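Local coordinates for protein intimin (Escherichia coli, PDB 1F00) that mediates bacterial cell adhesion by binding its receptor, probably through the C-type lectin-like domain that follows its immunoglobulin-like domains, at residues Ser2-Lys7 with Thr24-Lys29. Numbering follows the deposited sequence.
Sequences SITEIK and TVKVMK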
ATOM      1  N   SER A   2     -12.927   1.367  48.467  1.00 28.03           N
ATOM      2  CA  SER A   2     -12.133   2.192  47.561  1.00 28.32           C
ATOM      3  C   SER A   2     -11.485   1.443  46.398  1.00 25.09           C
ATOM      4  O   SER A   2     -11.043   0.302  46.538  1.00 26.39           O
ATOM      5  CB  SER A   2     -11.052   2.938  48.345  1.00 28.54           C
ATOM      6  OG  SER A   2     -10.360   3.844  47.506  1.00 27.14           O
ATOM      7  N   ILE A   3     -11.440   2.097  45.244  1.00 24.89           N
ATOM      8  CA  ILE A   3     -10.829   1.515  44.056  1.00 23.34           C
ATOM      9  C   ILE A   3      -9.323   1.700  44.201  1.00 23.51           C
ATOM     10  O   ILE A   3      -8.835   2.824  44.292  1.00 22.64           O
ATOM     11  CB  ILE A   3     -11.333   2.217  42.774  1.00 23.52           C
ATOM     12  CG1 ILE A   3     -12.807   1.877  42.547  1.00 24.67           C
ATOM     13  CG2 ILE A   3     -10.503   1.793  41.570  1.00 23.01           C
ATOM     14  CD1 ILE A   3     -13.465   2.695  41.450  1.00 25.27           C
ATOM     15  N   THR A   4      -8.594   0.592  44.237  1.00 21.45           N
ATOM     16  CA  THR A   4      -7.145   0.644  44.398  1.00 24.48           C
ATOM     17  C   THR A   4      -6.397   0.260  43.127  1.00 24.07           C
ATOM     18  O   THR A   4      -5.168   0.313  43.076  1.00 23.01           O
ATOM     19  CB  THR A   4      -6.696  -0.281  45.529  1.00 23.31           C
ATOM     20  OG1 THR A   4      -7.079  -1.627  45.222  1.00 25.99           O
ATOM     21  CG2 THR A   4      -7.341   0.144  46.843  1.00 24.93           C
ATOM     22  N   GLU A   5      -7.149  -0.131  42.104  1.00 24.64           N
ATOM     23  CA  GLU A   5      -6.570  -0.517  40.823  1.00 26.98           C
ATOM     24  C   GLU A   5      -7.572  -0.177  39.732  1.00 26.35           C
ATOM     25  O   GLU A   5      -8.776  -0.385  39.896  1.00 26.98           O
ATOM     26  CB  GLU A   5      -6.287  -2.030  40.782  1.00 27.68           C
ATOM     27  CG  GLU A   5      -5.298  -2.542  41.824  1.00 31.15           C
ATOM     28  CD  GLU A   5      -3.843  -2.450  41.377  1.00 34.70           C
ATOM     29  OE1 GLU A   5      -2.951  -2.666  42.227  1.00 37.53           O
ATOM     30  OE2 GLU A   5      -3.586  -2.173  40.184  1.00 35.69           O
ATOM     31  N   ILE A   6      -7.077   0.360  38.624  1.00 24.60           N
ATOM     32  CA  ILE A   6      -7.927   0.688  37.489  1.00 25.02           C
ATOM     33  C   ILE A   6      -7.027   0.568  36.266  1.00 25.08           C
ATOM     34  O   ILE A   6      -6.216   1.449  35.978  1.00 23.97           O
ATOM     35  CB  ILE A   6      -8.543   2.108  37.628  1.00 25.98           C
ATOM     36  CG1 ILE A   6      -9.469   2.386  36.444  1.00 26.40           C
ATOM     37  CG2 ILE A   6      -7.449   3.157  37.749  1.00 27.19           C
ATOM     38  CD1 ILE A   6     -10.416   3.557  36.672  1.00 29.93           C
ATOM     39  N   LYS A   7      -7.160  -0.559  35.571  1.00 25.36           N
ATOM     40  CA  LYS A   7      -6.333  -0.862  34.411  1.00 23.63           C
ATOM     41  C   LYS A   7      -7.106  -1.037  33.111  1.00 23.18           C
ATOM     42  O   LYS A   7      -8.303  -1.293  33.119  1.00 21.34           O
ATOM     43  CB  LYS A   7      -5.552  -2.155  34.660  1.00 25.40           C
ATOM     44  CG  LYS A   7      -4.773  -2.216  35.961  1.00 29.63           C
ATOM     45  CD  LYS A   7      -4.141  -3.593  36.120  1.00 33.00           C
ATOM     46  CE  LYS A   7      -3.304  -3.690  37.382  1.00 36.09           C
ATOM     47  NZ  LYS A   7      -2.748  -5.063  37.566  1.00 37.56           N
ATOM     48  N   THR A  24     -10.451  -2.955  34.031  1.00 25.62           N
ATOM     49  CA  THR A  24     -10.626  -3.773  35.214  1.00 26.49           C
ATOM     50  C   THR A  24     -10.289  -2.965  36.461  1.00 27.12           C
ATOM     51  O   THR A  24      -9.202  -2.402  36.571  1.00 28.54           O
ATOM     52  CB  THR A  24      -9.730  -5.032  35.160  1.00 26.42           C
ATOM     53  OG1 THR A  24     -10.009  -5.772  33.961  1.00 24.91           O
ATOM     54  CG2 THR A  24      -9.999  -5.923  36.367  1.00 28.64           C
ATOM     55  N   VAL A  25     -11.241  -2.885  37.385  1.00 27.73           N
ATOM     56  CA  VAL A  25     -11.021  -2.162  38.631  1.00 28.29           C
ATOM     57  C   VAL A  25     -11.066  -3.141  39.793  1.00 28.45           C
ATOM     58  O   VAL A  25     -11.647  -4.222  39.692  1.00 27.30           O
ATOM     59  CB  VAL A  25     -12.091  -1.069  38.878  1.00 28.88           C
ATOM     60  CG1 VAL A  25     -11.973   0.026  37.840  1.00 29.01           C
ATOM     61  CG2 VAL A  25     -13.482  -1.682  38.856  1.00 29.97           C
ATOM     62  N   LYS A  26     -10.431  -2.764  40.894  1.00 28.99           N
ATOM     63  CA  LYS A  26     -10.424  -3.602  42.081  1.00 27.62           C
ATOM     64  C   LYS A  26     -10.833  -2.718  43.247  1.00 28.79           C
ATOM     65  O   LYS A  26     -10.298  -1.622  43.420  1.00 27.25           O
ATOM     66  CB  LYS A  26      -9.030  -4.188  42.317  1.00 28.60           C
ATOM     67  CG  LYS A  26      -8.955  -5.131  43.505  1.00 29.84           C
ATOM     68  CD  LYS A  26      -7.580  -5.758  43.641  1.00 29.50           C
ATOM     69  CE  LYS A  26      -7.554  -6.761  44.786  1.00 31.18           C
ATOM     70  NZ  LYS A  26      -6.236  -7.435  44.929  1.00 32.49           N
ATOM     71  N   VAL A  27     -11.810  -3.181  44.020  1.00 29.14           N
ATOM     72  CA  VAL A  27     -12.287  -2.437  45.178  1.00 29.06           C
ATOM     73  C   VAL A  27     -11.760  -3.128  46.426  1.00 29.96           C
ATOM     74  O   VAL A  27     -11.905  -4.340  46.586  1.00 29.62           O
ATOM     75  CB  VAL A  27     -13.826  -2.390  45.216  1.00 29.62           C
ATOM     76  CG1 VAL A  27     -14.298  -1.666  46.463  1.00 29.43           C
ATOM     77  CG2 VAL A  27     -14.348  -1.687  43.974  1.00 26.57           C
ATOM     78  N   MET A  28     -11.141  -2.352  47.305  1.00 29.50           N
ATOM     79  CA  MET A  28     -10.569  -2.903  48.522  1.00 30.46           C
ATOM     80  C   MET A  28     -10.926  -2.125  49.776  1.00 29.90           C
ATOM     81  O   MET A  28     -11.342  -0.965  49.723  1.00 28.07           O
ATOM     82  CB  MET A  28      -9.043  -2.948  48.407  1.00 32.98           C
ATOM     83  CG  MET A  28      -8.510  -3.818  47.287  1.00 35.84           C
ATOM     84  SD  MET A  28      -8.647  -5.562  47.676  1.00 41.37           S
ATOM     85  CE  MET A  28      -7.103  -5.831  48.565  1.00 38.30           C
ATOM     86  N   LYS A  29     -10.756  -2.800  50.904  1.00 30.74           N
ATOM     87  CA  LYS A  29     -10.981  -2.226  52.217  1.00 31.78           C
ATOM     88  C   LYS A  29      -9.774  -2.737  52.982  1.00 32.23           C
ATOM     89  O   LYS A  29      -9.841  -3.756  53.671  1.00 32.59           O
ATOM     90  CB  LYS A  29     -12.266  -2.759  52.841  1.00 33.36           C
ATOM     91  CG  LYS A  29     -12.614  -2.073  54.151  1.00 37.24           C
ATOM     92  CD  LYS A  29     -13.879  -2.645  54.768  1.00 39.51           C
ATOM     93  CE  LYS A  29     -14.214  -1.933  56.067  1.00 41.17           C
ATOM     94  NZ  LYS A  29     -13.071  -1.999  57.020  1.00 43.11           N
TER
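Ile6 and Val25 lie side by side on the inner face of this antiparallel strand pair, with Ile6 CG1 3.7 Å from Val25 CG1. Ile6 sets CG1 anti to its backbone N (chi1 -178°), which lays the ethyl arm along the valine methyl. Further along, Ile3 and Val27 cross at a slant, and Ile3 CG1 comes within 4.1 Å of Val27 CG2. Beta-branched aliphatic residues suit this face because their branching at CB is at ease in an extended backbone and gives each two arms for neighbouring apolar groups: Val25 also packs on Phe41, Val27 on Val39, and both isoleucines on Val86.

Between these two non-hydrogen-bonded pairs stand two residues of 2-7, Thr4 and Glu5, but Lys26 alone on 24-29: a beta bulge. Thr4 N donates to Lys26 O (2.9 Å), nearly in line with the carbonyl, while Lys26 N returns a bond to Glu5 O that meets its carbonyl more obliquely. The nearly helical backbone of Thr4 (psi -4°) absorbs the extra residue. Its side chain crosses Met28 roughly at right angles, with OG1, set between backbone N and carbonyl carbon (chi1 60°), in van der Waals contact with Met28 CG at 3.3 Å; the unbranched, flexible methionine bends to follow this open face. Glu5 and Lys26 run outward together, their CB atoms 3.8 Å apart. Polar ends suit this side: the glutamate bends at chi2, and its OE2 makes a long salt bridge of 4.0 Å with Lys7 NZ.

Two-way backbone bonds flank the bulge, between Ser2 and Met28 and between Lys7 and Thr24. This bulged antiparallel pairing, with Val25 and Val27 facing strand 38-43 of the other sheet, belongs to the beta sandwich of an immunoglobulin-like domain.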